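Local coordinates for 2-oxoglutarate-dependent dioxygenase tropC (Talaromyces stipitatus, PDB 6XJJ), which acts as an iron-dependent 2-oxoglutarate dioxygenase in the fungal biosynthesis of tropolones, at residues L101-K106 / R120-S125; L184-V189 / P218-R223. One frame throughout, in Å; residues are numbered along the deposited sequence.

Contact 1. Residues L101-K106 / R120-S125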
# COMPACT_ATOMS: atom_id res chain seq x y z
N LEU A 101 13.10 -16.27 8.93
CA LEU A 101 12.92 -17.71 8.83
C LEU A 101 13.84 -18.29 7.75
O LEU A 101 14.25 -17.59 6.82
CB LEU A 101 11.47 -18.04 8.50
CG LEU A 101 10.42 -17.76 9.58
CD1 LEU A 101 9.00 -17.88 9.03
CD2 LEU A 101 10.60 -18.71 10.75
N PRO A 102 14.17 -19.58 7.86
CA PRO A 102 14.93 -20.23 6.78
C PRO A 102 14.18 -20.14 5.46
O PRO A 102 12.95 -20.14 5.42
CB PRO A 102 15.05 -21.68 7.26
CG PRO A 102 14.89 -21.62 8.72
CD PRO A 102 13.94 -20.49 8.99
N LEU A 103 14.94 -20.09 4.37
CA LEU A 103 14.30 -19.95 3.07
C LEU A 103 13.49 -21.19 2.73
O LEU A 103 12.40 -21.08 2.14
CB LEU A 103 15.34 -19.65 1.99
CG LEU A 103 14.75 -19.31 0.62
CD1 LEU A 103 15.56 -18.23 -0.07
CD2 LEU A 103 14.71 -20.55 -0.25
N GLU A 104 13.97 -22.38 3.09
CA GLU A 104 13.15 -23.58 2.92
C GLU A 104 11.88 -23.48 3.74
O GLU A 104 10.85 -24.05 3.37
CB GLU A 104 13.93 -24.83 3.31
CG GLU A 104 14.23 -24.94 4.79
CD GLU A 104 15.01 -26.19 5.11
OE1 GLU A 104 15.05 -27.10 4.26
OE2 GLU A 104 15.57 -26.28 6.22
N GLU A 105 11.95 -22.78 4.88
CA GLU A 105 10.79 -22.64 5.76
C GLU A 105 9.73 -21.73 5.15
O GLU A 105 8.54 -22.03 5.22
CB GLU A 105 11.26 -22.09 7.11
CG GLU A 105 10.20 -21.99 8.20
CD GLU A 105 9.77 -23.35 8.71
OE1 GLU A 105 10.43 -24.36 8.35
OE2 GLU A 105 8.79 -23.42 9.49
N LYS A 106 10.15 -20.62 4.54
CA LYS A 106 9.20 -19.72 3.90
C LYS A 106 8.58 -20.36 2.67
O LYS A 106 7.37 -20.22 2.42
CB LYS A 106 9.89 -18.42 3.48
CG LYS A 106 10.70 -17.74 4.55
CD LYS A 106 11.43 -16.55 3.95
CE LYS A 106 12.71 -16.24 4.69
NZ LYS A 106 13.48 -15.15 4.01
N ARG A 120 -1.49 -15.76 -2.54
CA ARG A 120 -1.23 -15.57 -1.12
C ARG A 120 -0.02 -16.40 -0.72
O ARG A 120 0.19 -17.50 -1.23
CB ARG A 120 -2.42 -16.01 -0.26
CG ARG A 120 -3.73 -15.35 -0.61
CD ARG A 120 -3.78 -13.88 -0.25
NE ARG A 120 -5.07 -13.34 -0.66
CZ ARG A 120 -6.19 -13.45 0.05
NH1 ARG A 120 -6.19 -14.06 1.22
NH2 ARG A 120 -7.32 -12.94 -0.43
N GLY A 121 0.76 -15.88 0.22
CA GLY A 121 1.91 -16.60 0.73
C GLY A 121 3.23 -15.91 0.46
O GLY A 121 3.29 -14.68 0.35
N TYR A 122 4.30 -16.69 0.32
CA TYR A 122 5.65 -16.16 0.20
C TYR A 122 6.10 -16.11 -1.25
O TYR A 122 5.86 -17.05 -2.02
CB TYR A 122 6.63 -17.00 1.02
CG TYR A 122 8.08 -16.63 0.82
CD1 TYR A 122 8.59 -15.44 1.34
CD2 TYR A 122 8.93 -17.47 0.13
CE1 TYR A 122 9.91 -15.10 1.15
CE2 TYR A 122 10.26 -17.13 -0.06
CZ TYR A 122 10.74 -15.95 0.46
OH TYR A 122 12.05 -15.61 0.29
N GLU A 123 6.77 -15.02 -1.62
CA GLU A 123 7.36 -14.88 -2.95
C GLU A 123 8.82 -14.49 -2.75
O GLU A 123 9.10 -13.47 -2.10
CB GLU A 123 6.63 -13.83 -3.79
CG GLU A 123 7.13 -13.77 -5.24
CD GLU A 123 6.31 -12.83 -6.10
OE1 GLU A 123 5.39 -12.18 -5.56
OE2 GLU A 123 6.58 -12.75 -7.31
N PRO A 124 9.77 -15.25 -3.28
CA PRO A 124 11.18 -14.95 -3.04
C PRO A 124 11.67 -13.83 -3.96
O PRO A 124 10.95 -13.33 -4.82
CB PRO A 124 11.88 -16.28 -3.33
CG PRO A 124 11.01 -16.94 -4.32
CD PRO A 124 9.61 -16.47 -4.10
N SER A 125 12.93 -13.46 -3.75
CA SER A 125 13.51 -12.36 -4.49
C SER A 125 14.02 -12.82 -5.86
O SER A 125 14.11 -14.02 -6.15
CB SER A 125 14.64 -11.72 -3.69
OG SER A 125 15.70 -12.64 -3.48
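Lys-106 NZ and Tyr-122 OH converge on one carboxylate oxygen, OE2 of Glu-140, the first by a salt bridge and the second by a hydrogen bond. Lys-106 NZ also bonds to the carbonyl of Phe-99, so the buried ammonium group has two partners, and the nearby carboxylate would be expected to stabilise its charge. Lys-106 NZ and Tyr-122 OH lie 4.0 Å apart, brought close by their common partner. Below these polar ends the lysine chain runs across one face of the phenol ring. CB of Lys-106 lies almost squarely above the ring, 3.6 Å from the centroid of Tyr-122 and 10° off the normal, a CH-pi contact. Farther out, CD of Lys-106 reaches the hydroxyl end of the same face, 3.5 Å from CE1 of Tyr-122. The lysine has CG anti to its carbonyl carbon (chi1 -50°) and is extended from there on, which carries the aliphatic part over the ring and NZ past its rim to Glu-140. The opposite face of the ring turns to its own chain, with N of Pro-124 above it near the rim. Leu-103 adds a looser touch at the hydroxyl, its CD1 4.4 Å from OH of Tyr-122. The short helix 103-107, with Pro-102 at its N-cap position, is thus fastened to strand 121-123, which pairs antiparallel with strand 139-144. Strand 121-123 is the outermost at one end of the major sheet, and the arrangement is a helix docked on the sheet margin of the double-stranded beta-helix (jelly-roll) fold of 2-oxoglutarate-dependent dioxygenases.

Contact 2. Residues L184-V189 / P218-R223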
# COMPACT_ATOMS: atom_id res chain seq x y z
N LEU A 184 -6.68 -2.02 11.20
CA LEU A 184 -6.34 -0.60 11.27
C LEU A 184 -6.15 -0.02 9.88
O LEU A 184 -6.59 1.10 9.61
CB LEU A 184 -5.07 -0.40 12.10
CG LEU A 184 -5.13 -0.78 13.58
CD1 LEU A 184 -3.75 -0.69 14.21
CD2 LEU A 184 -6.10 0.11 14.31
N MET A 185 -5.52 -0.77 8.97
CA MET A 185 -5.37 -0.27 7.61
C MET A 185 -6.72 -0.13 6.91
O MET A 185 -7.01 0.91 6.32
CB MET A 185 -4.47 -1.18 6.78
CG MET A 185 -3.00 -1.28 7.18
SD MET A 185 -2.26 0.31 7.57
CE MET A 185 -2.69 1.23 6.13
N LEU A 186 -7.56 -1.17 6.96
CA LEU A 186 -8.90 -1.05 6.38
C LEU A 186 -9.62 0.18 6.90
O LEU A 186 -10.30 0.88 6.14
CB LEU A 186 -9.72 -2.31 6.66
CG LEU A 186 -11.20 -2.20 6.24
CD1 LEU A 186 -11.33 -1.85 4.78
CD2 LEU A 186 -11.94 -3.49 6.52
N ASP A 187 -9.50 0.47 8.19
CA ASP A 187 -10.18 1.63 8.74
C ASP A 187 -9.61 2.92 8.16
O ASP A 187 -10.36 3.84 7.80
CB ASP A 187 -10.08 1.66 10.25
CG ASP A 187 -10.81 2.83 10.85
OD1 ASP A 187 -12.06 2.85 10.79
OD2 ASP A 187 -10.13 3.77 11.32
N LEU A 188 -8.29 3.02 8.10
CA LEU A 188 -7.66 4.22 7.56
C LEU A 188 -7.99 4.42 6.09
O LEU A 188 -8.23 5.55 5.65
CB LEU A 188 -6.14 4.14 7.77
CG LEU A 188 -5.30 5.25 7.14
CD1 LEU A 188 -5.71 6.61 7.65
CD2 LEU A 188 -3.83 5.00 7.45
N VAL A 189 -8.02 3.34 5.30
CA VAL A 189 -8.24 3.51 3.87
C VAL A 189 -9.69 3.91 3.62
O VAL A 189 -9.99 4.59 2.63
CB VAL A 189 -7.86 2.24 3.08
CG1 VAL A 189 -8.91 1.16 3.22
CG2 VAL A 189 -7.62 2.58 1.63
N PRO A 218 -14.43 -5.27 0.41
CA PRO A 218 -13.32 -4.79 -0.43
C PRO A 218 -12.25 -5.84 -0.66
O PRO A 218 -12.06 -6.78 0.12
CB PRO A 218 -12.76 -3.63 0.39
CG PRO A 218 -13.03 -4.03 1.81
CD PRO A 218 -14.31 -4.81 1.81
N SER A 219 -11.52 -5.65 -1.76
CA SER A 219 -10.35 -6.47 -2.07
C SER A 219 -9.14 -5.72 -1.54
O SER A 219 -8.76 -4.68 -2.07
CB SER A 219 -10.25 -6.72 -3.57
OG SER A 219 -9.15 -7.57 -3.89
N ILE A 220 -8.56 -6.24 -0.46
CA ILE A 220 -7.55 -5.49 0.28
C ILE A 220 -6.34 -6.37 0.57
O ILE A 220 -6.18 -6.88 1.69
CB ILE A 220 -8.14 -4.93 1.58
CG1 ILE A 220 -8.97 -6.00 2.29
CG2 ILE A 220 -8.94 -3.68 1.28
CD1 ILE A 220 -9.37 -5.62 3.69
N PRO A 221 -5.46 -6.56 -0.40
CA PRO A 221 -4.18 -7.21 -0.10
C PRO A 221 -3.23 -6.28 0.62
O PRO A 221 -3.28 -5.05 0.50
CB PRO A 221 -3.66 -7.59 -1.49
CG PRO A 221 -4.20 -6.56 -2.37
CD PRO A 221 -5.56 -6.19 -1.82
N MET A 222 -2.38 -6.91 1.42
CA MET A 222 -1.25 -6.28 2.09
C MET A 222 -0.02 -7.12 1.79
O MET A 222 -0.13 -8.33 1.60
CB MET A 222 -1.46 -6.23 3.59
CG MET A 222 -0.41 -5.41 4.38
SD MET A 222 -0.53 -5.56 6.16
CE MET A 222 -2.08 -4.82 6.42
N ARG A 223 1.15 -6.47 1.75
CA ARG A 223 2.41 -7.18 1.56
C ARG A 223 3.40 -6.76 2.62
O ARG A 223 3.56 -5.57 2.90
CB ARG A 223 3.00 -6.94 0.16
CG ARG A 223 2.08 -7.42 -0.94
CD ARG A 223 2.78 -7.62 -2.28
NE ARG A 223 1.83 -8.04 -3.30
CZ ARG A 223 2.19 -8.49 -4.50
NH1 ARG A 223 3.47 -8.63 -4.80
NH2 ARG A 223 1.26 -8.86 -5.37
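This is an apolar contact in the interior of the protein between a helix and a strand with its approach, where Met-185 and Leu-186 of the long helix 171-204 meet Met-222, at the start of strand 222-227, and Ile-220 and Pro-218 of the loop before it. The two methionines approach at about a right angle, with CE of Met-222 set 3.7 Å from CG of Met-185. Met-222 has CG anti to its backbone N (chi1 -172°) and stays extended until a bend about the CG-SD bond, so its methyl is delivered across the gap to the helix. Met-185 instead folds back at chi2 and chi3, offering the middle of its chain and not its end. The fold here is the jelly roll of the iron-dependent dioxygenases: strand 222-227 lies beside strand 311-318 in the major sheet, and helix 171-204 backs that sheet. Phe-316 of strand 311-318 touches both methionines as well as Ile-220. The next helix residue, Leu-186, splits its two methyls between two partners nearer the start of segment 218-223. CD1 of Leu-186 meets the ring of Pro-218 at CG, 4.1 Å away, while CD2 of Leu-186 faces CD1 of Ile-220 at 4.4 Å. The backbone of this approach is also tied to the helix, since the carbonyl of Ile-220 accepts a hydrogen bond from NH2 of Arg-182.

Contacts 1 and 2 lie with their centres 22 Å apart and follow one another along the chain, yet both reach the same major sheet. Strand 139-144 separates strand 121-123 of contact 1 from strand 222-227 of contact 2. The segments still brush each other: OE1 of Glu-123 comes to 4.1 Å from NH1 of Arg-223, a packing approach. Contact 2 is the more central, about 8 Å from the centre of the chain against about 20 Å for contact 1. Neither forms part of the iron site of His-243, Asp-245 and His-302, though the side chain of Met-222 lies about 12 Å from the bound iron.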